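Local coordinates for protein aminopeptidase YwaD (Bacillus subtilis, PDB 6HC6) that removes amino acids from the N-termini of peptides, preferring residues such as leucine, arginine and lysine, as a secreted aminopeptidase that binds two zinc ions per subunit, at residues 120-131 with 209-219. Sequence-based numbering, arbitrary orientation.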
ATOM      1  N   THR A 120      25.633  -4.275  -0.135  1.00 33.69           N
ATOM      2  CA  THR A 120      27.075  -4.091  -0.159  1.00 31.68           C
ATOM      3  C   THR A 120      27.760  -5.303   0.453  1.00 39.80           C
ATOM      4  O   THR A 120      27.124  -6.184   1.036  1.00 47.84           O
ATOM      5  CB  THR A 120      27.499  -2.834   0.613  1.00 29.63           C
ATOM      6  OG1 THR A 120      27.222  -3.014   2.008  1.00 32.05           O
ATOM      7  CG2 THR A 120      26.777  -1.592   0.094  1.00 29.67           C
ATOM      8  N   GLU A 121      29.079  -5.334   0.325  1.00 32.70           N
ATOM      9  CA  GLU A 121      29.839  -6.277   1.117  1.00 43.22           C
ATOM     10  C   GLU A 121      29.784  -5.856   2.580  1.00 46.72           C
ATOM     11  O   GLU A 121      29.513  -4.697   2.905  1.00 43.73           O
ATOM     12  CB  GLU A 121      31.275  -6.355   0.612  1.00 55.44           C
ATOM     13  CG  GLU A 121      31.362  -6.519  -0.893  1.00 66.29           C
ATOM     14  CD  GLU A 121      32.356  -7.578  -1.304  1.00 81.00           C
ATOM     15  OE1 GLU A 121      31.936  -8.740  -1.497  1.00 82.69           O
ATOM     16  OE2 GLU A 121      33.554  -7.244  -1.436  1.00 87.54           O
ATOM     17  N   GLU A 122      30.020  -6.829   3.469  1.00 49.24           N
ATOM     18  CA  GLU A 122      29.809  -6.605   4.898  1.00 48.52           C
ATOM     19  C   GLU A 122      30.673  -5.471   5.429  1.00 50.40           C
ATOM     20  O   GLU A 122      30.250  -4.738   6.331  1.00 50.88           O
ATOM     21  CB  GLU A 122      30.082  -7.894   5.676  1.00 63.00           C
ATOM     22  CG  GLU A 122      29.452  -9.142   5.056  1.00 71.44           C
ATOM     23  CD  GLU A 122      28.772 -10.035   6.084  1.00 80.12           C
ATOM     24  OE1 GLU A 122      27.759 -10.688   5.734  1.00 77.31           O
ATOM     25  OE2 GLU A 122      29.251 -10.089   7.239  1.00 85.97           O
ATOM     26  N   GLN A 123      31.884  -5.313   4.889  1.00 48.50           N
ATOM     27  CA  GLN A 123      32.729  -4.182   5.248  1.00 51.07           C
ATOM     28  C   GLN A 123      32.170  -2.862   4.733  1.00 46.47           C
ATOM     29  O   GLN A 123      32.613  -1.796   5.176  1.00 50.23           O
ATOM     30  CB  GLN A 123      34.147  -4.398   4.708  1.00 59.62           C
ATOM     31  CG  GLN A 123      34.243  -4.525   3.182  1.00 65.76           C
ATOM     32  CD  GLN A 123      33.943  -5.930   2.671  1.00 75.63           C
ATOM     33  OE1 GLN A 123      33.390  -6.767   3.387  1.00 74.83           O
ATOM     34  NE2 GLN A 123      34.317  -6.193   1.423  1.00 83.74           N
ATOM     35  N   GLY A 124      31.225  -2.907   3.801  1.00 39.79           N
ATOM     36  CA  GLY A 124      30.606  -1.713   3.274  1.00 37.50           C
ATOM     37  C   GLY A 124      31.290  -1.187   2.024  1.00 37.69           C
ATOM     38  O   GLY A 124      32.407  -1.566   1.665  1.00 36.92           O
ATOM     39  N   LEU A 125      30.585  -0.286   1.354  1.00 30.22           N
ATOM     40  CA  LEU A 125      31.062   0.352   0.133  1.00 36.77           C
ATOM     41  C   LEU A 125      31.472   1.788   0.455  1.00 34.74           C
ATOM     42  O   LEU A 125      30.626   2.616   0.801  1.00 31.50           O
ATOM     43  CB  LEU A 125      29.971   0.324  -0.935  1.00 33.79           C
ATOM     44  CG  LEU A 125      30.199   1.272  -2.114  1.00 35.58           C
ATOM     45  CD1 LEU A 125      31.369   0.790  -2.927  1.00 41.90           C
ATOM     46  CD2 LEU A 125      28.934   1.376  -2.966  1.00 38.17           C
ATOM     47  N   THR A 126      32.765   2.084   0.343  1.00 28.64           N
ATOM     48  CA  THR A 126      33.277   3.438   0.499  1.00 27.79           C
ATOM     49  C   THR A 126      33.754   3.933  -0.857  1.00 31.98           C
ATOM     50  O   THR A 126      34.507   3.237  -1.542  1.00 32.88           O
ATOM     51  CB  THR A 126      34.428   3.492   1.510  1.00 33.56           C
ATOM     52  OG1 THR A 126      33.961   3.058   2.791  1.00 35.44           O
ATOM     53  CG2 THR A 126      34.954   4.903   1.636  1.00 31.73           C
ATOM     54  N   ALA A 127      33.307   5.120  -1.249  1.00 30.56           N
ATOM     55  CA  ALA A 127      33.684   5.684  -2.536  1.00 32.94           C
ATOM     56  C   ALA A 127      33.480   7.188  -2.473  1.00 29.01           C
ATOM     57  O   ALA A 127      32.705   7.679  -1.637  1.00 27.09           O
ATOM     58  CB  ALA A 127      32.855   5.069  -3.679  1.00 27.24           C
ATOM     59  N   PRO A 128      34.153   7.947  -3.338  1.00 32.31           N
ATOM     60  CA  PRO A 128      33.903   9.389  -3.384  1.00 30.31           C
ATOM     61  C   PRO A 128      32.454   9.670  -3.745  1.00 28.94           C
ATOM     62  O   PRO A 128      31.772   8.852  -4.363  1.00 30.46           O
ATOM     63  CB  PRO A 128      34.855   9.886  -4.481  1.00 33.48           C
ATOM     64  CG  PRO A 128      35.898   8.809  -4.614  1.00 36.12           C
ATOM     65  CD  PRO A 128      35.168   7.530  -4.324  1.00 41.03           C
ATOM     66  N   LEU A 129      31.982  10.848  -3.345  1.00 29.06           N
ATOM     67  CA  LEU A 129      30.646  11.303  -3.709  1.00 29.19           C
ATOM     68  C   LEU A 129      30.692  12.119  -4.998  1.00 32.21           C
ATOM     69  O   LEU A 129      31.619  12.906  -5.217  1.00 32.95           O
ATOM     70  CB  LEU A 129      30.056  12.146  -2.581  1.00 27.70           C
ATOM     71  CG  LEU A 129      29.659  11.378  -1.320  1.00 25.61           C
ATOM     72  CD1 LEU A 129      29.613  12.320  -0.134  1.00 27.52           C
ATOM     73  CD2 LEU A 129      28.312  10.698  -1.519  1.00 22.91           C
ATOM     74  N   TYR A 130      29.689  11.931  -5.852  1.00 27.33           N
ATOM     75  CA  TYR A 130      29.560  12.702  -7.085  1.00 29.68           C
ATOM     76  C   TYR A 130      28.208  13.402  -7.077  1.00 32.63           C
ATOM     77  O   TYR A 130      27.172  12.738  -7.039  1.00 30.09           O
ATOM     78  CB  TYR A 130      29.699  11.807  -8.322  1.00 31.86           C
ATOM     79  CG  TYR A 130      29.414  12.539  -9.624  1.00 31.16           C
ATOM     80  CD1 TYR A 130      30.419  13.232 -10.290  1.00 34.92           C
ATOM     81  CD2 TYR A 130      28.135  12.550 -10.175  1.00 34.66           C
ATOM     82  CE1 TYR A 130      30.158  13.910 -11.468  1.00 40.09           C
ATOM     83  CE2 TYR A 130      27.868  13.230 -11.351  1.00 32.40           C
ATOM     84  CZ  TYR A 130      28.885  13.904 -11.990  1.00 35.79           C
ATOM     85  OH  TYR A 130      28.623  14.577 -13.159  1.00 43.61           O
ATOM     86  N   ASN A 131      28.215  14.734  -7.135  1.00 28.89           N
ATOM     87  CA  ASN A 131      26.962  15.485  -7.110  1.00 31.41           C
ATOM     88  C   ASN A 131      26.338  15.513  -8.499  1.00 30.52           C
ATOM     89  O   ASN A 131      26.883  16.133  -9.423  1.00 31.81           O
ATOM     90  CB  ASN A 131      27.200  16.903  -6.603  1.00 32.84           C
ATOM     91  CG  ASN A 131      27.547  16.933  -5.134  1.00 35.40           C
ATOM     92  OD1 ASN A 131      27.122  16.072  -4.377  1.00 35.46           O
ATOM     93  ND2 ASN A 131      28.332  17.923  -4.725  1.00 38.05           N
ATOM     94  N   LEU A 209      25.582  16.278   2.664  1.00 29.65           N
ATOM     95  CA  LEU A 209      26.410  15.374   1.870  1.00 27.11           C
ATOM     96  C   LEU A 209      26.952  16.030   0.611  1.00 28.42           C
ATOM     97  O   LEU A 209      28.003  15.614   0.115  1.00 32.30           O
ATOM     98  CB  LEU A 209      25.614  14.138   1.463  1.00 24.51           C
ATOM     99  CG  LEU A 209      25.560  12.958   2.402  1.00 28.19           C
ATOM    100  CD1 LEU A 209      25.090  11.745   1.601  1.00 23.08           C
ATOM    101  CD2 LEU A 209      26.927  12.750   3.061  1.00 31.76           C
ATOM    102  N   THR A 210      26.234  17.005   0.038  1.00 30.74           N
ATOM    103  CA  THR A 210      26.754  17.665  -1.157  1.00 29.70           C
ATOM    104  C   THR A 210      28.077  18.365  -0.897  1.00 28.88           C
ATOM    105  O   THR A 210      28.754  18.747  -1.855  1.00 29.01           O
ATOM    106  CB  THR A 210      25.776  18.700  -1.728  1.00 35.13           C
ATOM    107  OG1 THR A 210      25.636  19.798  -0.815  1.00 41.24           O
ATOM    108  CG2 THR A 210      24.419  18.082  -2.024  1.00 33.83           C
ATOM    109  N   GLN A 211      28.462  18.543   0.363  1.00 27.93           N
ATOM    110  CA  GLN A 211      29.709  19.213   0.694  1.00 31.17           C
ATOM    111  C   GLN A 211      30.816  18.256   1.116  1.00 34.89           C
ATOM    112  O   GLN A 211      31.926  18.717   1.406  1.00 33.87           O
ATOM    113  CB  GLN A 211      29.478  20.245   1.805  1.00 40.28           C
ATOM    114  CG  GLN A 211      28.270  21.137   1.593  1.00 48.13           C
ATOM    115  CD  GLN A 211      28.378  21.967   0.332  1.00 57.01           C
ATOM    116  OE1 GLN A 211      29.219  22.861   0.236  1.00 67.85           O
ATOM    117  NE2 GLN A 211      27.525  21.676  -0.647  1.00 57.90           N
ATOM    118  N   GLN A 212      30.554  16.948   1.164  1.00 33.31           N
ATOM    119  CA  GLN A 212      31.521  15.978   1.666  1.00 29.27           C
ATOM    120  C   GLN A 212      32.237  15.265   0.527  1.00 30.12           C
ATOM    121  O   GLN A 212      31.746  15.185  -0.598  1.00 30.93           O
ATOM    122  CB  GLN A 212      30.853  14.936   2.566  1.00 26.43           C
ATOM    123  CG  GLN A 212      29.913  15.504   3.623  1.00 31.24           C
ATOM    124  CD  GLN A 212      30.561  16.537   4.502  1.00 43.26           C
ATOM    125  OE1 GLN A 212      31.761  16.473   4.779  1.00 43.85           O
ATOM    126  NE2 GLN A 212      29.770  17.506   4.952  1.00 47.31           N
ATOM    127  N   LYS A 213      33.417  14.728   0.846  1.00 31.25           N
ATOM    128  CA  LYS A 213      34.239  14.087  -0.172  1.00 31.85           C
ATOM    129  C   LYS A 213      33.780  12.662  -0.478  1.00 29.01           C
ATOM    130  O   LYS A 213      33.756  12.258  -1.645  1.00 29.44           O
ATOM    131  CB  LYS A 213      35.702  14.095   0.266  1.00 34.95           C
ATOM    132  CG  LYS A 213      36.293  15.495   0.370  1.00 41.60           C
ATOM    133  CD  LYS A 213      36.507  16.103  -0.997  1.00 56.85           C
ATOM    134  CE  LYS A 213      37.468  17.275  -0.918  1.00 67.63           C
ATOM    135  NZ  LYS A 213      37.143  18.155   0.246  1.00 70.89           N
ATOM    136  N   GLU A 214      33.435  11.879   0.542  1.00 30.91           N
ATOM    137  CA  GLU A 214      33.154  10.466   0.332  1.00 30.06           C
ATOM    138  C   GLU A 214      32.184   9.981   1.401  1.00 30.10           C
ATOM    139  O   GLU A 214      31.952  10.644   2.412  1.00 30.66           O
ATOM    140  CB  GLU A 214      34.439   9.628   0.358  1.00 34.90           C
ATOM    141  CG  GLU A 214      35.062   9.547   1.737  1.00 37.02           C
ATOM    142  CD  GLU A 214      36.516   9.098   1.727  1.00 45.20           C
ATOM    143  OE1 GLU A 214      37.174   9.184   0.670  1.00 46.97           O
ATOM    144  OE2 GLU A 214      36.999   8.659   2.791  1.00 44.80           O
ATOM    145  N   ALA A 215      31.631   8.798   1.166  1.00 27.91           N
ATOM    146  CA  ALA A 215      30.662   8.206   2.071  1.00 28.29           C
ATOM    147  C   ALA A 215      30.854   6.696   2.084  1.00 28.21           C
ATOM    148  O   ALA A 215      31.440   6.113   1.167  1.00 28.88           O
ATOM    149  CB  ALA A 215      29.230   8.575   1.664  1.00 27.09           C
ATOM    150  N   THR A 216      30.368   6.064   3.148  1.00 27.14           N
ATOM    151  CA  THR A 216      30.397   4.614   3.277  1.00 25.97           C
ATOM    152  C   THR A 216      28.989   4.091   3.494  1.00 29.20           C
ATOM    153  O   THR A 216      28.302   4.512   4.434  1.00 27.69           O
ATOM    154  CB  THR A 216      31.283   4.163   4.434  1.00 29.67           C
ATOM    155  OG1 THR A 216      32.628   4.609   4.219  1.00 31.69           O
ATOM    156  CG2 THR A 216      31.267   2.649   4.557  1.00 33.49           C
ATOM    157  N   LEU A 217      28.583   3.147   2.654  1.00 27.27           N
ATOM    158  CA  LEU A 217      27.269   2.528   2.718  1.00 23.62           C
ATOM    159  C   LEU A 217      27.430   1.074   3.137  1.00 30.03           C
ATOM    160  O   LEU A 217      28.278   0.362   2.591  1.00 33.37           O
ATOM    161  CB  LEU A 217      26.582   2.642   1.361  1.00 24.04           C
ATOM    162  CG  LEU A 217      25.075   2.574   1.245  1.00 44.52           C
ATOM    163  CD1 LEU A 217      24.454   3.816   1.833  1.00 42.05           C
ATOM    164  CD2 LEU A 217      24.745   2.483  -0.232  1.00 50.58           C
ATOM    165  N   LYS A 218      26.655   0.648   4.135  1.00 29.61           N
ATOM    166  CA  LYS A 218      26.608  -0.747   4.559  1.00 28.61           C
ATOM    167  C   LYS A 218      25.168  -1.215   4.425  1.00 30.98           C
ATOM    168  O   LYS A 218      24.283  -0.687   5.104  1.00 32.55           O
ATOM    169  CB  LYS A 218      27.098  -0.925   5.997  1.00 31.38           C
ATOM    170  CG  LYS A 218      28.540  -0.494   6.230  1.00 37.47           C
ATOM    171  CD  LYS A 218      29.057  -0.926   7.603  1.00 41.77           C
ATOM    172  CE  LYS A 218      30.436  -0.329   7.868  1.00 51.62           C
ATOM    173  NZ  LYS A 218      30.930  -0.615   9.246  1.00 55.26           N
ATOM    174  N   LEU A 219      24.934  -2.185   3.541  1.00 27.96           N
ATOM    175  CA  LEU A 219      23.583  -2.667   3.273  1.00 23.54           C
ATOM    176  C   LEU A 219      23.589  -4.182   3.189  1.00 34.14           C
ATOM    177  O   LEU A 219      24.393  -4.763   2.456  1.00 32.21           O
ATOM    178  CB  LEU A 219      23.021  -2.090   1.973  1.00 27.79           C
ATOM    179  CG  LEU A 219      22.766  -0.585   1.916  1.00 34.82           C
ATOM    180  CD1 LEU A 219      22.568  -0.177   0.476  1.00 42.86           C
ATOM    181  CD2 LEU A 219      21.554  -0.190   2.754  1.00 35.55           C
TER
HETATM  182  O   HOH W   1      30.934  -3.266   9.344  1.00 62.84           O
HETATM  183  O   HOH W   2      32.093  15.331  -3.715  1.00 49.58           O
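Thr126 and Thr216 face each other at the centre of an antiparallel strand pair in the PA domain, an accessory domain of this M28 peptidase, far from the zinc site. They form a non-hydrogen-bonded pair, in which no backbone N-H...O bond joins the two residues and their side chains stand side by side on the same face of the sheet. In both, CG2 lies anti to the backbone N; the same chi1, near -60°, turns each OG1 toward the other strand's hydroxyl, and the two meet at a very short 2.5 Å, OG1 to OG1. Threonine suits such a place, being beta-branched and able to donate or accept a hydrogen bond. On the other face of the sheet, Ala127 and Ala215 form a hydrogen-bonded pair whose small methyls fit a buried layer; CD2 of Leu129 rests 3.9 Å from Ala215 CB. The other branch of Leu129, CD1, packs against the type I beta turn Leu209-Gln212, 4.2 Å from Leu209 CD2. At the opposite end, Thr120 ties the loop before strand 125-131 to Leu219. Its OG1 accepts the Leu219 N-H at 2.9 Å (169°) and donates to the carbonyl of Glu121, which Gly124 N approaches from the opposite face. A valine in place of this threonine would probably leave the Leu219 N-H without its acceptor and Glu121 O without one of its two donors, weakening the loop's tie to Leu219. Gly124 ends the type I beta turn Glu121-Gly124, with a phi of 93° at which a CB would press against the preceding carbonyl O and clash with Lys218 CG. Strands 148-152 and 97-104 continue the sheet beyond 125-131 and 214-219, respectively. Asn131 crosses Thr210 at about a right angle, and its ND2 lies in the Thr210 carbonyl plane, on a lone pair, 3.0 Å from that O.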